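Side-chain contacts in putative pectin lyase (Geobacillus virus E2, PDB 7CHU), which serves as the tailspike of a thermophilic bacteriophage, a trimer with a pectate-lyase-like region that probably recognises and processes polysaccharide on the host surface: residues H290-S295 and N300-P305; Q415-S420 and V461-L466; N493-D498 and N502-K507. One frame throughout, in Å; residues are numbered along the deposited sequence.

Contact 1. Residues H290-S295 and N300-P305; sequences HGKDPS and NNPNTP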
loop_
_atom_site.group_PDB
_atom_site.type_symbol
_atom_site.label_atom_id
_atom_site.label_comp_id
_atom_site.label_asym_id
_atom_site.label_seq_id
_atom_site.Cartn_x
_atom_site.Cartn_y
_atom_site.Cartn_z
ATOM N N HIS A 290 1.045 -13.249 12.633
ATOM C CA HIS A 290 2.180 -14.016 13.147
ATOM C C HIS A 290 1.726 -14.875 14.324
ATOM O O HIS A 290 1.110 -14.367 15.256
ATOM C CB HIS A 290 3.281 -13.039 13.574
ATOM C CG HIS A 290 4.627 -13.653 13.792
ATOM N ND1 HIS A 290 4.911 -14.464 14.871
ATOM C CD2 HIS A 290 5.797 -13.484 13.132
ATOM C CE1 HIS A 290 6.191 -14.804 14.839
ATOM N NE2 HIS A 290 6.748 -14.221 13.794
ATOM N N GLY A 291 2.058 -16.153 14.303
ATOM C CA GLY A 291 1.553 -17.058 15.304
ATOM C C GLY A 291 2.172 -16.860 16.673
ATOM O O GLY A 291 3.027 -16.002 16.913
ATOM N N LYS A 292 1.708 -17.699 17.596
ATOM C CA LYS A 292 2.020 -17.570 19.012
ATOM C C LYS A 292 3.333 -18.244 19.380
ATOM O O LYS A 292 4.085 -17.722 20.204
ATOM C CB LYS A 292 0.878 -18.173 19.841
ATOM C CG LYS A 292 1.073 -18.059 21.341
ATOM C CD LYS A 292 -0.137 -18.583 22.076
ATOM C CE LYS A 292 0.048 -18.384 23.555
ATOM N NZ LYS A 292 -1.215 -18.613 24.248
ATOM N N ASP A 293 3.628 -19.390 18.768
ATOM C CA ASP A 293 4.724 -20.260 19.195
ATOM C C ASP A 293 5.535 -20.659 17.968
ATOM O O ASP A 293 5.139 -21.571 17.223
ATOM C CB ASP A 293 4.164 -21.474 19.931
ATOM C CG ASP A 293 5.225 -22.496 20.325
ATOM O OD1 ASP A 293 6.445 -22.233 20.140
ATOM O OD2 ASP A 293 4.820 -23.573 20.840
ATOM N N PRO A 294 6.663 -19.999 17.710
ATOM C CA PRO A 294 7.478 -20.365 16.541
ATOM C C PRO A 294 8.348 -21.599 16.740
ATOM O O PRO A 294 8.951 -22.060 15.767
ATOM C CB PRO A 294 8.335 -19.118 16.311
ATOM C CG PRO A 294 8.435 -18.484 17.672
ATOM C CD PRO A 294 7.138 -18.768 18.369
ATOM N N SER A 295 8.406 -22.165 17.949
ATOM C CA SER A 295 9.297 -23.299 18.195
ATOM C C SER A 295 8.787 -24.587 17.552
ATOM O O SER A 295 9.591 -25.442 17.166
ATOM C CB SER A 295 9.481 -23.501 19.705
ATOM O OG SER A 295 8.341 -24.121 20.285
ATOM N N ASN A 300 2.323 -24.694 20.803
ATOM C CA ASN A 300 1.394 -23.962 21.657
ATOM C C ASN A 300 0.436 -23.081 20.851
ATOM O O ASN A 300 -0.156 -22.144 21.397
ATOM C CB ASN A 300 2.194 -23.113 22.656
ATOM C CG ASN A 300 1.333 -22.506 23.749
ATOM O OD1 ASN A 300 1.581 -21.377 24.198
ATOM N ND2 ASN A 300 0.312 -23.245 24.183
ATOM N N ASN A 301 0.316 -23.326 19.565
ATOM C CA ASN A 301 -0.443 -22.394 18.751
ATOM C C ASN A 301 -1.919 -22.751 18.772
ATOM O O ASN A 301 -2.278 -23.928 18.664
ATOM C CB ASN A 301 0.069 -22.397 17.309
ATOM C CG ASN A 301 1.496 -21.907 17.204
ATOM O OD1 ASN A 301 1.747 -20.690 17.283
ATOM N ND2 ASN A 301 2.449 -22.839 17.033
ATOM N N PRO A 302 -2.794 -21.760 18.909
ATOM C CA PRO A 302 -4.223 -22.070 19.034
ATOM C C PRO A 302 -4.767 -22.654 17.742
ATOM O O PRO A 302 -4.375 -22.258 16.639
ATOM C CB PRO A 302 -4.864 -20.712 19.362
ATOM C CG PRO A 302 -3.869 -19.676 18.852
ATOM C CD PRO A 302 -2.504 -20.318 19.018
ATOM N N ASN A 303 -5.670 -23.620 17.900
ATOM C CA ASN A 303 -6.305 -24.311 16.782
ATOM C C ASN A 303 -7.442 -23.436 16.266
ATOM O O ASN A 303 -8.613 -23.628 16.588
ATOM C CB ASN A 303 -6.801 -25.687 17.222
ATOM C CG ASN A 303 -7.393 -26.501 16.081
ATOM O OD1 ASN A 303 -7.415 -26.071 14.925
ATOM N ND2 ASN A 303 -7.893 -27.687 16.414
ATOM N N THR A 304 -7.076 -22.467 15.432
ATOM C CA THR A 304 -7.996 -21.473 14.906
ATOM C C THR A 304 -7.287 -20.736 13.774
ATOM O O THR A 304 -6.061 -20.582 13.812
ATOM C CB THR A 304 -8.439 -20.506 16.024
ATOM O OG1 THR A 304 -9.533 -19.687 15.586
ATOM C CG2 THR A 304 -7.275 -19.636 16.493
ATOM N N PRO A 305 -8.003 -20.319 12.739
ATOM C CA PRO A 305 -7.322 -19.687 11.607
ATOM C C PRO A 305 -6.770 -18.323 11.988
ATOM O O PRO A 305 -7.244 -17.678 12.931
ATOM C CB PRO A 305 -8.417 -19.581 10.542
ATOM C CG PRO A 305 -9.698 -19.582 11.323
ATOM C CD PRO A 305 -9.448 -20.460 12.513
#
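The carboxamide of Asn301 lies alongside the backbone of Asp293 and pairs with it at both ends. OD1 of Asn301 accepts the backbone N of Asp293 at 2.7 Å, with the donor tilted 35° from the carbonyl plane. At the other end, Asn301 ND2 donates to Asp293 O over 3.0 Å; this bond is in the carbonyl plane, on a lone pair, and also close to the amide plane. Two bonds, to the N and O of the same residue, restrict the rotation of the amide, and a weak third, from Lys292 N to Asn301 OD1, adds to the grip. Outside the two segments, Asn301 ND2 also donates to Pro298 O and Asp293 O also accepts from Gln323 NE2.

Asp293 answers with its own side chain. Its CG is turned away from the backbone N (chi1 176°), which carries OD2 to the backbone N of Asn300 at 2.7 Å, met on the anti lone pair. The second oxygen, OD1, holds Ser295 OG at 2.7 Å on its syn lone pair and Ser295 N from above the carboxylate plane, so this carboxylate ties two parts of the loop. The Asp293 and Asn300 side chains run at about a right angle, their flat ends 60° apart. On the flank, the extended Lys292 passes Asn300, CE lying 3.4 Å from Asn300 OD1, while its NZ bonds Asn264.

Asp293 OD1 with Ser295 N forms an Asx turn, and the Asn301 amide bridges it to the other limb of the loop between strands 288-290 and 307-309 of a parallel beta-helix, as in pectate-lyase-like proteins.

Contact 2. Residues Q415-S420 and V461-L466; sequences QNVYRS and VTLTTL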
loop_
_atom_site.group_PDB
_atom_site.type_symbol
_atom_site.label_atom_id
_atom_site.label_comp_id
_atom_site.label_asym_id
_atom_site.label_seq_id
_atom_site.Cartn_x
_atom_site.Cartn_y
_atom_site.Cartn_z
ATOM N N GLN A 415 -7.785 -30.591 -18.064
ATOM C CA GLN A 415 -9.181 -30.449 -17.679
ATOM C C GLN A 415 -9.566 -31.637 -16.801
ATOM O O GLN A 415 -9.517 -32.788 -17.250
ATOM C CB GLN A 415 -10.066 -30.355 -18.926
ATOM C CG GLN A 415 -11.536 -30.149 -18.615
ATOM C CD GLN A 415 -11.792 -28.836 -17.853
ATOM O OE1 GLN A 415 -11.152 -27.818 -18.117
ATOM N NE2 GLN A 415 -12.733 -28.868 -16.902
ATOM N N ASN A 416 -9.906 -31.359 -15.541
ATOM C CA ASN A 416 -10.368 -32.364 -14.579
ATOM C C ASN A 416 -9.264 -33.341 -14.185
ATOM O O ASN A 416 -9.533 -34.512 -13.907
ATOM C CB ASN A 416 -11.592 -33.143 -15.083
ATOM C CG ASN A 416 -12.292 -33.920 -13.961
ATOM O OD1 ASN A 416 -12.290 -33.495 -12.796
ATOM N ND2 ASN A 416 -12.863 -35.082 -14.303
ATOM N N VAL A 417 -8.019 -32.876 -14.160
ATOM C CA VAL A 417 -6.912 -33.690 -13.669
ATOM C C VAL A 417 -5.743 -32.759 -13.423
ATOM O O VAL A 417 -5.553 -31.783 -14.150
ATOM C CB VAL A 417 -6.535 -34.814 -14.666
ATOM C CG1 VAL A 417 -6.082 -34.201 -16.013
ATOM C CG2 VAL A 417 -5.421 -35.702 -14.088
ATOM N N TYR A 418 -4.951 -33.071 -12.402
ATOM C CA TYR A 418 -3.739 -32.310 -12.138
ATOM C C TYR A 418 -2.737 -33.220 -11.447
ATOM O O TYR A 418 -3.113 -34.210 -10.825
ATOM C CB TYR A 418 -4.022 -31.044 -11.290
ATOM C CG TYR A 418 -4.537 -31.290 -9.879
ATOM C CD1 TYR A 418 -5.903 -31.458 -9.627
ATOM C CD2 TYR A 418 -3.658 -31.336 -8.799
ATOM C CE1 TYR A 418 -6.384 -31.664 -8.323
ATOM C CE2 TYR A 418 -4.118 -31.547 -7.506
ATOM C CZ TYR A 418 -5.472 -31.705 -7.272
ATOM O OH TYR A 418 -5.903 -31.911 -5.987
ATOM N N ARG A 419 -1.454 -32.877 -11.560
ATOM C CA ARG A 419 -0.405 -33.668 -10.928
ATOM C C ARG A 419 -0.166 -33.217 -9.490
ATOM O O ARG A 419 0.027 -32.024 -9.222
ATOM C CB ARG A 419 0.901 -33.584 -11.712
ATOM C CG ARG A 419 2.048 -34.291 -10.967
ATOM C CD ARG A 419 3.205 -34.586 -11.855
ATOM N NE ARG A 419 4.217 -35.407 -11.192
ATOM C CZ ARG A 419 5.139 -36.105 -11.835
ATOM N NH1 ARG A 419 5.168 -36.101 -13.169
ATOM N NH2 ARG A 419 6.026 -36.815 -11.143
ATOM N N SER A 420 -0.157 -34.181 -8.571
ATOM C CA SER A 420 0.156 -33.926 -7.164
ATOM C C SER A 420 1.213 -34.930 -6.719
ATOM O O SER A 420 0.934 -36.132 -6.622
ATOM C CB SER A 420 -1.090 -34.029 -6.286
ATOM O OG SER A 420 -0.763 -33.799 -4.921
ATOM N N VAL A 461 -5.715 -41.276 -10.715
ATOM C CA VAL A 461 -5.985 -41.897 -12.008
ATOM C C VAL A 461 -4.686 -42.064 -12.795
ATOM O O VAL A 461 -3.661 -41.441 -12.506
ATOM C CB VAL A 461 -7.011 -41.087 -12.833
ATOM C CG1 VAL A 461 -8.342 -41.033 -12.110
ATOM C CG2 VAL A 461 -6.484 -39.666 -13.116
ATOM N N THR A 462 -4.749 -42.931 -13.800
ATOM C CA THR A 462 -3.673 -43.142 -14.754
ATOM C C THR A 462 -4.011 -42.396 -16.031
ATOM O O THR A 462 -5.131 -42.511 -16.533
ATOM C CB THR A 462 -3.496 -44.636 -15.040
ATOM O OG1 THR A 462 -2.958 -45.260 -13.871
ATOM C CG2 THR A 462 -2.549 -44.869 -16.211
ATOM N N LEU A 463 -3.067 -41.602 -16.531
ATOM C CA LEU A 463 -3.271 -40.886 -17.783
ATOM C C LEU A 463 -2.752 -41.731 -18.946
ATOM O O LEU A 463 -1.607 -42.198 -18.926
ATOM C CB LEU A 463 -2.586 -39.519 -17.751
ATOM C CG LEU A 463 -3.291 -38.505 -16.841
ATOM C CD1 LEU A 463 -2.663 -37.129 -16.997
ATOM C CD2 LEU A 463 -4.795 -38.455 -17.112
ATOM N N THR A 464 -3.619 -41.952 -19.931
ATOM C CA THR A 464 -3.292 -42.691 -21.145
ATOM C C THR A 464 -2.817 -41.717 -22.215
ATOM O O THR A 464 -3.494 -40.725 -22.498
ATOM C CB THR A 464 -4.522 -43.451 -21.646
ATOM O OG1 THR A 464 -4.982 -44.326 -20.619
ATOM C CG2 THR A 464 -4.203 -44.275 -22.907
ATOM N N THR A 465 -1.656 -41.988 -22.796
ATOM C CA THR A 465 -1.180 -41.147 -23.881
ATOM C C THR A 465 -1.942 -41.512 -25.148
ATOM O O THR A 465 -1.963 -42.680 -25.553
ATOM C CB THR A 465 0.330 -41.317 -24.085
ATOM O OG1 THR A 465 1.036 -40.896 -22.911
ATOM C CG2 THR A 465 0.811 -40.475 -25.263
ATOM N N LEU A 466 -2.568 -40.520 -25.774
ATOM C CA LEU A 466 -3.367 -40.767 -26.968
ATOM C C LEU A 466 -2.643 -40.442 -28.262
ATOM O O LEU A 466 -2.956 -41.032 -29.302
ATOM C CB LEU A 466 -4.664 -39.948 -26.905
ATOM C CG LEU A 466 -5.411 -40.165 -25.591
ATOM C CD1 LEU A 466 -6.552 -39.140 -25.389
ATOM C CD2 LEU A 466 -5.943 -41.570 -25.565
#
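Val417 meets Leu463 just after a residue whose polar atoms are gripped on two sides: Asn416 OD1 is bonded to Lys428 N and Asn416 ND2 to Ala432 O. The setting is the antiparallel beta region that follows the parallel coils. Strand 418-420 pairs with 423-426, which in turn pairs with 459-469, so the touching segments flank a shared neighbour and are not themselves paired. The backbones are accordingly well separated, with Val417 CA and Val461 CA 8.4 Å apart. No hydrogen bond spans the two segments, and methyl groups make the whole contact.

Val417 points toward the other segment from the bend just before strand 418-420, while the next residue, Tyr418, turns away. The bend follows Asn416, whose positive phi breaks the extended course of the chain. In Val417 the branch set anti to the backbone N is CG2, and this methyl does the touching; CG1 takes the position between N and the carbonyl carbon. Leu463 comes to it tip to tip, its CG anti to the carbonyl carbon (chi1 -72°).

Behind the contact, Leu463 also packs on Val449 and Ala451 of strand 446-451, and Val417 touches Ser433 of strand 433-438. A second subunit comes near at Gln415, Asn416 and Leu466, although not at the three touching residues.

One methyl therefore serves two partners: Val417 CG2 lies 4.1 Å from Leu463 CD2 and 4.2 Å from Val461 CG2, and the directions to these two carbons open at about 65°.

Contact 3. Residues N493-D498 and N502-K507; sequences NSLFVD and NKLKFK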
loop_
_atom_site.group_PDB
_atom_site.type_symbol
_atom_site.label_atom_id
_atom_site.label_comp_id
_atom_site.label_asym_id
_atom_site.label_seq_id
_atom_site.Cartn_x
_atom_site.Cartn_y
_atom_site.Cartn_z
ATOM N N ASN A 493 -3.079 -34.827 -52.173
ATOM C CA ASN A 493 -2.352 -35.634 -51.183
ATOM C C ASN A 493 -3.179 -35.845 -49.918
ATOM O O ASN A 493 -2.652 -35.884 -48.805
ATOM C CB ASN A 493 -0.978 -35.035 -50.867
ATOM C CG ASN A 493 -0.044 -35.043 -52.090
ATOM O OD1 ASN A 493 0.144 -36.067 -52.736
ATOM N ND2 ASN A 493 0.521 -33.908 -52.401
ATOM N N SER A 494 -4.487 -36.051 -50.100
ATOM C CA SER A 494 -5.439 -36.142 -49.001
ATOM C C SER A 494 -5.999 -37.550 -48.877
ATOM O O SER A 494 -6.534 -38.098 -49.844
ATOM C CB SER A 494 -6.602 -35.174 -49.204
ATOM O OG SER A 494 -6.161 -33.854 -48.993
ATOM N N LEU A 495 -5.923 -38.103 -47.674
ATOM C CA LEU A 495 -6.572 -39.365 -47.333
ATOM C C LEU A 495 -7.884 -39.060 -46.611
ATOM O O LEU A 495 -7.916 -38.208 -45.715
ATOM C CB LEU A 495 -5.638 -40.204 -46.466
ATOM C CG LEU A 495 -5.938 -41.657 -46.135
ATOM C CD1 LEU A 495 -5.889 -42.541 -47.394
ATOM C CD2 LEU A 495 -4.918 -42.098 -45.098
ATOM N N PHE A 496 -8.970 -39.719 -47.027
ATOM C CA PHE A 496 -10.306 -39.449 -46.486
ATOM C C PHE A 496 -11.206 -40.644 -46.775
ATOM O O PHE A 496 -10.908 -41.466 -47.636
ATOM C CB PHE A 496 -10.926 -38.183 -47.088
ATOM C CG PHE A 496 -11.212 -38.282 -48.572
ATOM C CD1 PHE A 496 -12.516 -38.353 -49.042
ATOM C CD2 PHE A 496 -10.169 -38.300 -49.495
ATOM C CE1 PHE A 496 -12.771 -38.441 -50.411
ATOM C CE2 PHE A 496 -10.409 -38.386 -50.863
ATOM C CZ PHE A 496 -11.716 -38.452 -51.324
ATOM N N VAL A 497 -12.323 -40.717 -46.060
ATOM C CA VAL A 497 -13.444 -41.570 -46.439
ATOM C C VAL A 497 -14.471 -40.718 -47.187
ATOM O O VAL A 497 -14.966 -39.711 -46.661
ATOM C CB VAL A 497 -14.070 -42.245 -45.214
ATOM C CG1 VAL A 497 -15.314 -43.032 -45.626
ATOM C CG2 VAL A 497 -13.066 -43.165 -44.544
ATOM N N ASP A 498 -14.783 -41.122 -48.414
ATOM C CA ASP A 498 -15.716 -40.407 -49.280
ATOM C C ASP A 498 -17.161 -40.621 -48.817
ATOM O O ASP A 498 -17.648 -41.754 -48.801
ATOM C CB ASP A 498 -15.531 -40.911 -50.711
ATOM C CG ASP A 498 -16.287 -40.092 -51.744
ATOM O OD1 ASP A 498 -17.185 -39.292 -51.401
ATOM O OD2 ASP A 498 -15.990 -40.259 -52.931
ATOM N N ASN A 502 -18.718 -44.148 -48.801
ATOM C CA ASN A 502 -18.148 -44.674 -47.553
ATOM C C ASN A 502 -16.908 -45.538 -47.803
ATOM O O ASN A 502 -16.630 -46.479 -47.062
ATOM C CB ASN A 502 -19.191 -45.456 -46.750
ATOM C CG ASN A 502 -20.329 -44.583 -46.278
ATOM O OD1 ASN A 502 -20.121 -43.463 -45.787
ATOM N ND2 ASN A 502 -21.549 -45.083 -46.430
ATOM N N LYS A 503 -16.139 -45.206 -48.830
ATOM C CA LYS A 503 -14.894 -45.896 -49.117
ATOM C C LYS A 503 -13.691 -45.033 -48.744
ATOM O O LYS A 503 -13.723 -43.801 -48.892
ATOM C CB LYS A 503 -14.827 -46.268 -50.594
ATOM C CG LYS A 503 -15.787 -47.389 -50.943
ATOM C CD LYS A 503 -15.695 -47.763 -52.399
ATOM C CE LYS A 503 -16.639 -48.919 -52.714
ATOM N NZ LYS A 503 -16.538 -49.214 -54.163
ATOM N N LEU A 504 -12.642 -45.691 -48.246
ATOM C CA LEU A 504 -11.364 -45.025 -48.011
ATOM C C LEU A 504 -10.728 -44.682 -49.351
ATOM O O LEU A 504 -10.540 -45.564 -50.193
ATOM C CB LEU A 504 -10.430 -45.919 -47.202
ATOM C CG LEU A 504 -9.053 -45.304 -46.931
ATOM C CD1 LEU A 504 -9.165 -44.128 -45.952
ATOM C CD2 LEU A 504 -8.096 -46.343 -46.376
ATOM N N LYS A 505 -10.404 -43.403 -49.559
ATOM C CA LYS A 505 -9.871 -42.944 -50.834
ATOM C C LYS A 505 -8.692 -42.025 -50.570
ATOM O O LYS A 505 -8.465 -41.575 -49.443
ATOM C CB LYS A 505 -10.930 -42.212 -51.682
ATOM C CG LYS A 505 -12.165 -43.046 -51.993
ATOM C CD LYS A 505 -13.043 -42.397 -53.051
ATOM C CE LYS A 505 -14.310 -43.238 -53.274
ATOM N NZ LYS A 505 -15.236 -42.600 -54.244
ATOM N N PHE A 506 -7.926 -41.782 -51.629
ATOM C CA PHE A 506 -6.785 -40.879 -51.585
ATOM C C PHE A 506 -6.824 -39.997 -52.826
ATOM O O PHE A 506 -6.855 -40.510 -53.952
ATOM C CB PHE A 506 -5.477 -41.678 -51.520
ATOM C CG PHE A 506 -4.233 -40.828 -51.389
ATOM C CD1 PHE A 506 -3.987 -40.128 -50.220
ATOM C CD2 PHE A 506 -3.285 -40.784 -52.407
ATOM C CE1 PHE A 506 -2.832 -39.366 -50.080
ATOM C CE2 PHE A 506 -2.129 -40.016 -52.279
ATOM C CZ PHE A 506 -1.905 -39.309 -51.103
ATOM N N LYS A 507 -6.840 -38.676 -52.640
ATOM C CA LYS A 507 -6.610 -37.775 -53.766
ATOM C C LYS A 507 -5.116 -37.519 -53.849
ATOM O O LYS A 507 -4.533 -36.898 -52.951
ATOM C CB LYS A 507 -7.379 -36.465 -53.624
ATOM C CG LYS A 507 -7.047 -35.453 -54.710
ATOM C CD LYS A 507 -7.844 -34.126 -54.537
ATOM C CE LYS A 507 -9.265 -34.268 -55.069
ATOM N NZ LYS A 507 -10.075 -33.012 -54.945
#
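The first torsions of Lys505 and Asp498 together close a salt bridge: the lysine CG is anti to its carbonyl carbon (chi1 -58°) with the chain extended beyond, whereas the aspartate CG is anti to N (chi1 -171°). Lys505 NZ thereby arrives 2.8 Å from Asp498 OD2, on the anti side and 28° out of the carboxylate plane. The Asp501 carboxylate also pairs with this NZ.

Nearer its root, the same lysine covers a ring. CB of Lys505 stands over one face of Phe496, 4.2 Å from the ring centroid, a CH-pi contact between hydrogen-bonded neighbours. Their backbones confirm that register, since Lys505 N reaches Phe496 O at 2.8 Å and Phe496 N returns a bond to Lys505 O. At the hairpin's open end, Asn493 and Ser494 both face Lys507 in a G1 beta bulge; Ser494 N donates to Lys507 O at 3.0 Å, Asn493 N weakly.

Leu495, Val497, Leu504 and Phe506 occupy the other face. Leu495 CD1 meets Leu504 CD1 at 3.9 Å, and the Phe506 ring leans across to the neighbouring strand, toward the open end, bringing CD1 within 3.3 Å of Ser494 O. Ser494 and Leu495 pair antiparallel with a strand of the second subunit, continuing the sheet across the interface; Leu495 packs on Leu495 of both neighbouring subunits, and Val497 and Leu504 on Phe506 of the third.

That face thus contributes to packing between subunits, while the reverse combines the Phe496 ring with the Asp498-Lys505 salt bridge, where two carboxylates beside one ammonium would probably stabilise its positive charge.

Overall arrangement
The contacts follow one another along the chain and along the long axis of the spike. Centres of contacts 1 and 2 are about 37 Å apart, those of contacts 2 and 3 about 34 Å, and those of contacts 1 and 3 about 70 Å; the shorter steps nearly sum to the longest, so they lie almost in line. None touches another. Contact 1 belongs to a loop of the parallel beta-helix, contact 2 to the antiparallel strands after it, and contact 3 to a three-stranded antiparallel sheet of this chain that a neighbouring subunit extends. Involvement of other subunits grows from none at contact 1, through one at contact 2, to both at contact 3, consistent with C-terminal trimerisation.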